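Local coordinates for protein 5-carboxyvanillate decarboxylase (PDB 4L6D) that probably removes a carboxyl group from 5-carboxyvanillate, as a manganese-binding enzyme with the amidohydrolase fold, at residues 291-296 / 329-334; 308-313 / 321-326; 31-36 / 81-86. All blocks are in the same frame, centred on the assembly; numbering follows the deposited sequence.

Contact 1. Residues 291-296 / 329-334; sequences NVMWAI and ARIFRI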
# COMPACT_ATOMS: atom_id res chain seq x y z
N ASN A 291 -8.65 13.82 -13.17
CA ASN A 291 -7.52 13.59 -12.26
C ASN A 291 -6.64 12.39 -12.62
O ASN A 291 -5.79 11.99 -11.83
CB ASN A 291 -8.02 13.43 -10.83
CG ASN A 291 -8.17 14.76 -10.10
OD1 ASN A 291 -7.74 15.80 -10.59
ND2 ASN A 291 -8.74 14.71 -8.90
N VAL A 292 -6.84 11.83 -13.81
CA VAL A 292 -6.06 10.67 -14.24
C VAL A 292 -5.34 10.96 -15.55
O VAL A 292 -5.97 11.35 -16.53
CB VAL A 292 -6.94 9.42 -14.42
CG1 VAL A 292 -6.08 8.20 -14.73
CG2 VAL A 292 -7.78 9.19 -13.17
N MET A 293 -4.03 10.74 -15.56
CA MET A 293 -3.20 10.96 -16.75
C MET A 293 -2.50 9.69 -17.18
O MET A 293 -2.17 8.84 -16.36
CB MET A 293 -2.15 12.02 -16.46
CG MET A 293 -2.74 13.40 -16.27
SD MET A 293 -1.51 14.63 -15.78
CE MET A 293 -1.28 14.24 -14.05
N TRP A 294 -2.24 9.58 -18.47
CA TRP A 294 -1.50 8.45 -19.00
C TRP A 294 0.02 8.66 -18.89
O TRP A 294 0.51 9.79 -18.94
CB TRP A 294 -1.94 8.23 -20.45
CG TRP A 294 -1.21 7.13 -21.17
CD1 TRP A 294 -1.35 5.79 -20.99
CD2 TRP A 294 -0.22 7.31 -22.19
NE1 TRP A 294 -0.50 5.11 -21.84
CE2 TRP A 294 0.19 6.02 -22.59
CE3 TRP A 294 0.34 8.43 -22.82
CZ2 TRP A 294 1.15 5.83 -23.59
CZ3 TRP A 294 1.28 8.24 -23.80
CH2 TRP A 294 1.68 6.95 -24.18
N ALA A 295 0.75 7.56 -18.74
CA ALA A 295 2.21 7.59 -18.75
C ALA A 295 2.75 6.25 -19.23
O ALA A 295 1.99 5.28 -19.32
CB ALA A 295 2.77 7.91 -17.36
N ILE A 296 4.05 6.18 -19.50
CA ILE A 296 4.68 4.94 -19.94
C ILE A 296 5.65 4.40 -18.89
O ILE A 296 5.72 3.19 -18.68
CB ILE A 296 5.44 5.12 -21.27
CG1 ILE A 296 4.51 5.62 -22.37
CG2 ILE A 296 6.12 3.80 -21.67
CD1 ILE A 296 5.25 6.18 -23.56
N ALA A 329 -1.99 18.30 -20.47
CA ALA A 329 -1.80 19.61 -21.08
C ALA A 329 -2.21 20.72 -20.12
O ALA A 329 -1.54 21.75 -20.03
CB ALA A 329 -2.58 19.70 -22.37
N ARG A 330 -3.29 20.49 -19.38
CA ARG A 330 -3.75 21.44 -18.37
C ARG A 330 -2.80 21.51 -17.18
O ARG A 330 -2.30 22.58 -16.83
CB ARG A 330 -5.14 21.05 -17.88
CG ARG A 330 -5.71 21.98 -16.82
CD ARG A 330 -7.04 21.46 -16.29
NE ARG A 330 -6.87 20.34 -15.36
CZ ARG A 330 -7.23 19.08 -15.61
NH1 ARG A 330 -7.81 18.77 -16.76
NH2 ARG A 330 -7.03 18.14 -14.70
N ILE A 331 -2.55 20.36 -16.57
CA ILE A 331 -1.77 20.30 -15.34
C ILE A 331 -0.32 20.71 -15.54
O ILE A 331 0.28 21.35 -14.66
CB ILE A 331 -1.86 18.89 -14.71
CG1 ILE A 331 -3.29 18.66 -14.20
CG2 ILE A 331 -0.81 18.69 -13.60
CD1 ILE A 331 -3.58 17.22 -13.82
N PHE A 332 0.24 20.37 -16.69
CA PHE A 332 1.65 20.63 -16.98
C PHE A 332 1.90 21.71 -18.04
O PHE A 332 2.97 21.73 -18.66
CB PHE A 332 2.36 19.33 -17.34
CG PHE A 332 2.44 18.35 -16.20
CD1 PHE A 332 3.17 18.64 -15.06
CD2 PHE A 332 1.77 17.13 -16.27
CE1 PHE A 332 3.24 17.73 -14.01
CE2 PHE A 332 1.84 16.21 -15.24
CZ PHE A 332 2.59 16.51 -14.10
N ARG A 333 0.93 22.58 -18.27
CA ARG A 333 1.16 23.80 -19.05
C ARG A 333 1.66 23.50 -20.46
O ARG A 333 2.61 24.13 -20.93
CB ARG A 333 2.18 24.70 -18.34
CG ARG A 333 1.80 25.13 -16.93
CD ARG A 333 2.84 26.09 -16.34
NE ARG A 333 2.43 26.57 -15.02
CZ ARG A 333 3.05 27.53 -14.34
NH1 ARG A 333 4.11 28.14 -14.86
NH2 ARG A 333 2.60 27.89 -13.15
N ILE A 334 1.03 22.54 -21.13
CA ILE A 334 1.42 22.19 -22.49
C ILE A 334 0.38 22.72 -23.46
O ILE A 334 -0.82 22.55 -23.25
CB ILE A 334 1.53 20.65 -22.66
CG1 ILE A 334 2.61 20.09 -21.73
CG2 ILE A 334 1.84 20.30 -24.11
CD1 ILE A 334 2.60 18.56 -21.65
O HOH W 1 -6.63 18.05 -12.07

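Contact 2. Residues 308-313 / 321-326; sequences QFIRTA and AMVAGG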
# COMPACT_ATOMS: atom_id res chain seq x y z
N GLN A 308 -1.01 0.85 -26.26
CA GLN A 308 -2.15 0.02 -26.62
C GLN A 308 -3.14 -0.09 -25.46
O GLN A 308 -4.35 -0.18 -25.69
CB GLN A 308 -1.67 -1.32 -27.16
CG GLN A 308 -0.91 -1.08 -28.46
CD GLN A 308 -0.17 -2.29 -28.99
OE1 GLN A 308 -0.44 -3.43 -28.62
NE2 GLN A 308 0.77 -2.03 -29.91
N PHE A 309 -2.62 -0.03 -24.24
CA PHE A 309 -3.47 -0.00 -23.04
C PHE A 309 -4.46 1.17 -23.08
O PHE A 309 -5.67 0.98 -22.90
CB PHE A 309 -2.57 0.03 -21.79
CG PHE A 309 -3.18 0.69 -20.58
CD1 PHE A 309 -4.23 0.10 -19.87
CD2 PHE A 309 -2.67 1.91 -20.12
CE1 PHE A 309 -4.76 0.72 -18.73
CE2 PHE A 309 -3.19 2.53 -18.99
CZ PHE A 309 -4.24 1.94 -18.30
N ILE A 310 -3.97 2.38 -23.35
CA ILE A 310 -4.88 3.52 -23.38
C ILE A 310 -5.73 3.58 -24.67
O ILE A 310 -6.92 3.91 -24.60
CB ILE A 310 -4.16 4.86 -23.06
CG1 ILE A 310 -5.16 6.01 -22.94
CG2 ILE A 310 -3.13 5.19 -24.11
CD1 ILE A 310 -6.17 5.84 -21.83
N ARG A 311 -5.16 3.21 -25.82
CA ARG A 311 -5.93 3.23 -27.06
C ARG A 311 -7.12 2.28 -27.02
O ARG A 311 -8.12 2.49 -27.71
CB ARG A 311 -5.05 2.90 -28.28
CG ARG A 311 -4.06 4.00 -28.67
CD ARG A 311 -3.55 3.69 -30.08
NE ARG A 311 -2.33 4.41 -30.45
CZ ARG A 311 -2.30 5.69 -30.81
NH1 ARG A 311 -3.42 6.40 -30.86
NH2 ARG A 311 -1.13 6.25 -31.14
N THR A 312 -7.00 1.21 -26.23
CA THR A 312 -8.07 0.22 -26.15
C THR A 312 -8.89 0.33 -24.86
O THR A 312 -9.71 -0.55 -24.59
CB THR A 312 -7.53 -1.21 -26.23
OG1 THR A 312 -6.65 -1.46 -25.12
CG2 THR A 312 -6.78 -1.42 -27.55
N ALA A 313 -8.71 1.39 -24.08
CA ALA A 313 -9.42 1.49 -22.80
C ALA A 313 -10.94 1.57 -23.03
O ALA A 313 -11.41 2.31 -23.91
CB ALA A 313 -8.93 2.66 -22.01
N ALA A 321 -9.53 10.95 -24.30
CA ALA A 321 -8.68 12.07 -24.70
C ALA A 321 -8.15 12.82 -23.48
O ALA A 321 -7.01 13.28 -23.47
CB ALA A 321 -9.44 13.02 -25.61
N MET A 322 -8.99 12.95 -22.45
CA MET A 322 -8.56 13.60 -21.21
C MET A 322 -7.41 12.83 -20.58
O MET A 322 -6.36 13.40 -20.25
CB MET A 322 -9.72 13.73 -20.21
CG MET A 322 -10.88 14.58 -20.71
SD MET A 322 -12.41 14.35 -19.78
CE MET A 322 -11.93 15.09 -18.23
N VAL A 323 -7.59 11.52 -20.43
CA VAL A 323 -6.57 10.68 -19.82
C VAL A 323 -5.29 10.62 -20.67
O VAL A 323 -4.18 10.73 -20.15
CB VAL A 323 -7.11 9.27 -19.53
CG1 VAL A 323 -6.02 8.39 -18.96
CG2 VAL A 323 -8.30 9.36 -18.57
N ALA A 324 -5.46 10.47 -21.98
CA ALA A 324 -4.31 10.31 -22.87
C ALA A 324 -3.42 11.55 -22.92
O ALA A 324 -2.21 11.45 -23.12
CB ALA A 324 -4.77 9.95 -24.28
N GLY A 325 -4.01 12.74 -22.78
CA GLY A 325 -3.22 13.95 -22.91
C GLY A 325 -3.85 15.26 -22.47
O GLY A 325 -3.12 16.19 -22.14
N GLY A 326 -5.18 15.36 -22.48
CA GLY A 326 -5.84 16.60 -22.15
C GLY A 326 -5.56 17.08 -20.73
O GLY A 326 -5.29 18.27 -20.49

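Contact 3. Residues 31-36 / 81-86; sequences LDMILV and VQMFDA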
# COMPACT_ATOMS: atom_id res chain seq x y z
N LEU A 31 18.98 2.44 0.55
CA LEU A 31 18.50 1.32 -0.25
C LEU A 31 18.55 1.63 -1.75
O LEU A 31 18.56 0.72 -2.57
CB LEU A 31 17.10 0.88 0.18
CG LEU A 31 16.57 -0.45 -0.36
CD1 LEU A 31 17.37 -1.62 0.15
CD2 LEU A 31 15.12 -0.60 0.04
N ASP A 32 18.61 2.91 -2.11
CA ASP A 32 18.78 3.28 -3.52
C ASP A 32 20.11 2.83 -4.09
O ASP A 32 20.28 2.83 -5.30
CB ASP A 32 18.61 4.77 -3.74
CG ASP A 32 17.18 5.20 -3.61
OD1 ASP A 32 16.37 4.90 -4.52
OD2 ASP A 32 16.85 5.82 -2.58
N MET A 33 21.06 2.47 -3.23
CA MET A 33 22.36 1.99 -3.73
C MET A 33 22.26 0.72 -4.56
O MET A 33 23.15 0.44 -5.36
CB MET A 33 23.38 1.83 -2.59
CG MET A 33 23.80 3.16 -1.97
SD MET A 33 24.72 4.25 -3.09
CE MET A 33 26.32 3.43 -3.07
N ILE A 34 21.17 -0.04 -4.39
CA ILE A 34 20.95 -1.22 -5.23
C ILE A 34 20.78 -0.78 -6.69
O ILE A 34 21.53 -1.22 -7.56
CB ILE A 34 19.76 -2.08 -4.73
CG1 ILE A 34 20.06 -2.65 -3.35
CG2 ILE A 34 19.47 -3.19 -5.72
CD1 ILE A 34 18.90 -3.41 -2.70
N LEU A 35 19.80 0.09 -6.94
CA LEU A 35 19.62 0.70 -8.26
C LEU A 35 20.90 1.38 -8.74
O LEU A 35 21.33 1.20 -9.89
CB LEU A 35 18.50 1.74 -8.20
CG LEU A 35 18.40 2.69 -9.40
CD1 LEU A 35 17.86 1.94 -10.60
CD2 LEU A 35 17.52 3.89 -9.06
N VAL A 36 21.51 2.18 -7.87
CA VAL A 36 22.63 3.01 -8.30
C VAL A 36 23.82 2.15 -8.75
O VAL A 36 24.43 2.42 -9.78
CB VAL A 36 23.02 4.05 -7.23
CG1 VAL A 36 24.33 4.74 -7.59
CG2 VAL A 36 21.90 5.09 -7.09
N VAL A 81 18.88 14.26 -7.72
CA VAL A 81 20.08 14.80 -7.09
C VAL A 81 20.03 14.65 -5.58
O VAL A 81 20.85 15.23 -4.86
CB VAL A 81 20.30 16.30 -7.43
CG1 VAL A 81 20.43 16.50 -8.94
CG2 VAL A 81 19.17 17.17 -6.86
N GLN A 82 19.08 13.86 -5.10
CA GLN A 82 18.79 13.79 -3.67
C GLN A 82 19.77 12.98 -2.83
O GLN A 82 19.76 13.11 -1.61
CB GLN A 82 17.37 13.29 -3.46
CG GLN A 82 16.32 14.29 -3.91
CD GLN A 82 15.01 13.61 -4.20
OE1 GLN A 82 14.63 13.43 -5.37
NE2 GLN A 82 14.30 13.21 -3.15
N MET A 83 20.61 12.17 -3.47
CA MET A 83 21.59 11.40 -2.69
C MET A 83 22.87 12.16 -2.36
O MET A 83 23.64 11.72 -1.51
CB MET A 83 21.96 10.10 -3.40
CG MET A 83 20.78 9.19 -3.66
SD MET A 83 21.27 7.55 -4.20
CE MET A 83 21.82 6.84 -2.65
N PHE A 84 23.09 13.29 -3.03
CA PHE A 84 24.33 14.04 -2.88
C PHE A 84 24.30 14.97 -1.66
O PHE A 84 23.24 15.23 -1.09
CB PHE A 84 24.59 14.87 -4.15
CG PHE A 84 24.54 14.07 -5.42
CD1 PHE A 84 25.29 12.92 -5.57
CD2 PHE A 84 23.73 14.47 -6.48
CE1 PHE A 84 25.24 12.19 -6.74
CE2 PHE A 84 23.67 13.73 -7.65
CZ PHE A 84 24.43 12.59 -7.78
N ASP A 85 25.46 15.49 -1.27
CA ASP A 85 25.46 16.53 -0.25
C ASP A 85 24.75 17.77 -0.78
O ASP A 85 24.47 17.87 -1.98
CB ASP A 85 26.88 16.86 0.22
CG ASP A 85 27.77 17.34 -0.91
OD1 ASP A 85 27.47 18.38 -1.52
OD2 ASP A 85 28.81 16.69 -1.17
N ALA A 86 24.44 18.71 0.10
CA ALA A 86 23.62 19.86 -0.27
C ALA A 86 24.20 20.70 -1.42
O ALA A 86 23.49 21.02 -2.37
CB ALA A 86 23.35 20.74 0.94

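Contact 1. Residues 291-296 / 329-334
Met293 overlaps Ile331 and Phe332 with the outer half of its side chain, bringing both sulfur and methyl into play. Its CG stands anti to the carbonyl carbon (chi1 -68°), and a bend at the last torsion (chi3 -77°) turns CE so that it lies 3.8 Å from Ile331 CD1. Met293 SD comes within 3.7 Å of Phe332 CE2, the ring atom closest to the thioether. The sulfur sits 4.9 Å from the centroid of the Phe332 ring and 68° off its normal, an oblique Met-aromatic contact. One face of that ring carries Ile331 CG2, 3.9 Å above the plane and over its centre, so Ile331 meets the aromatic with one branch and the thioether with the other. Cutting Met293 back to an alanine removes both sulfur and methyl, and is likely to open a gap beside Ile331 CD1 and leave the phenyl ring without its thioether neighbour. No direct hydrogen bond spans the two segments; instead a water donates to Asn291 OD1 at 2.9 Å and accepts from Arg330 NH2 at 2.7 Å, in the guanidinium plane. Arg330 NH2 also bonds to Glu290 O. By these contacts the end of helix 317-331 and the residue just after it pack on strand 292-293, joining the last helix and the last of eight parallel strands of an amidohydrolase TIM barrel.

Contact 2. Residues 308-313 / 321-326
Gln308 O is gripped twice by one residue: Thr312 OG1 donates to it at 2.7 Å, and Thr312 N reaches the same oxygen at 3.0 Å. The two donors arrive from opposite faces of the carbonyl plane; the hydroxyl lies 24° out of that plane, with a C=O...donor angle of 146°. This double hold sits at the end of helix 303-311, where Thr312 is the first residue to leave helical backbone angles. Between the two segments the evidence is entirely apolar. Ile310 points at helix 317-331, and chi1 of -173° extends CG1 away from the backbone N, carrying CD1 to within 3.8 Å of Val323 CG1, the two side chains meeting at a slant. Nearer the backbone, Ile310 CG1 rests 4.2 Å from Ala324 CB, and the small methyl permits a CA-to-CA distance of 6.8 Å between Ile310 and Ala324. The pair joins the last two helices of the amidohydrolase barrel, away from the metal and ligand sites, with Trp294 and Leu4 also touching Ile310. On the second helix Ala321 O likewise takes two donors, Gly325 N at 3.1 Å and Gly326 N at 2.9 Å. The second bond goes five positions on, one more than in an alpha-helix, within a wider, pi-type turn that takes in Val323 and Ala324. Outside the two segments, Lys320 NZ of helix 317-331 bonds to Arg311 O.

Contact 3. Residues 31-36 / 81-86
The loop between strand 71-76 and helix 86-106, which follows the C-terminal end of a barrel strand, reaches the beginning of helix 33-40 and the residue before it through one side chain, Met83. Met83 is the third residue of a type I beta turn running from Val81 to Phe84, whose closing bond, Phe84 N to Val81 O, is weak at 3.5 Å. From there the side chain runs out and bends only at its last torsion (chi3 76°), which sends CE toward Met33 SD and leaves SD beside Val36 CG2, with Asp32 CB near both. Met83 SD lies 3.8 Å from Val36 CG2, the two side chains sliding past each other in opposite directions. The same sulfur is 3.9 Å from Asp32 CB, while Met83 CE is 3.9 Å from Met33 SD, thioether against methyl. Asp32, Met33 and Val36 thus all meet the end of one methionine, and their backbone is held by Val36 N to Asp32 O at 2.9 Å. In this TIM-barrel enzyme the arrangement borders the vanillate pocket: Leu35, between Met33 and Val36, touches the bound ligand, and the side chain of Asp32 is about 7 Å from it. Asp32 turns CB to the thioether, while its carboxylate is held by Arg176 NE (salt bridge from OD2) and Ala177 N (hydrogen bond to OD1). His23 of helix 14-23 adds further packing against both Met33 and Met83. Two residues past Met83, Asp85 takes the N-cap position of helix 86-106, with OD1 also bonded to Thr88 OG1.

From the N terminus, contact 3 closes first: residues 31-36 and 81-86 bracket 44 intervening residues, including strand 71-76. It is complete before contact 1 opens at 291-296, and contact 1 closes only at 329-334, near the C terminus. Contact 2 (308-313 with 321-326) is nested inside that last loop. Contacts 1 and 2 share helix 317-331 and touch directly, with Trp294 N 2.8 Å from Val323 O, a probable hydrogen bond; together they tie the eighth strand to the final two helices. Contact 3 lies on the opposite side of the chain's centre, its centre about 28 Å from that of contact 1 and 34 Å from that of contact 2.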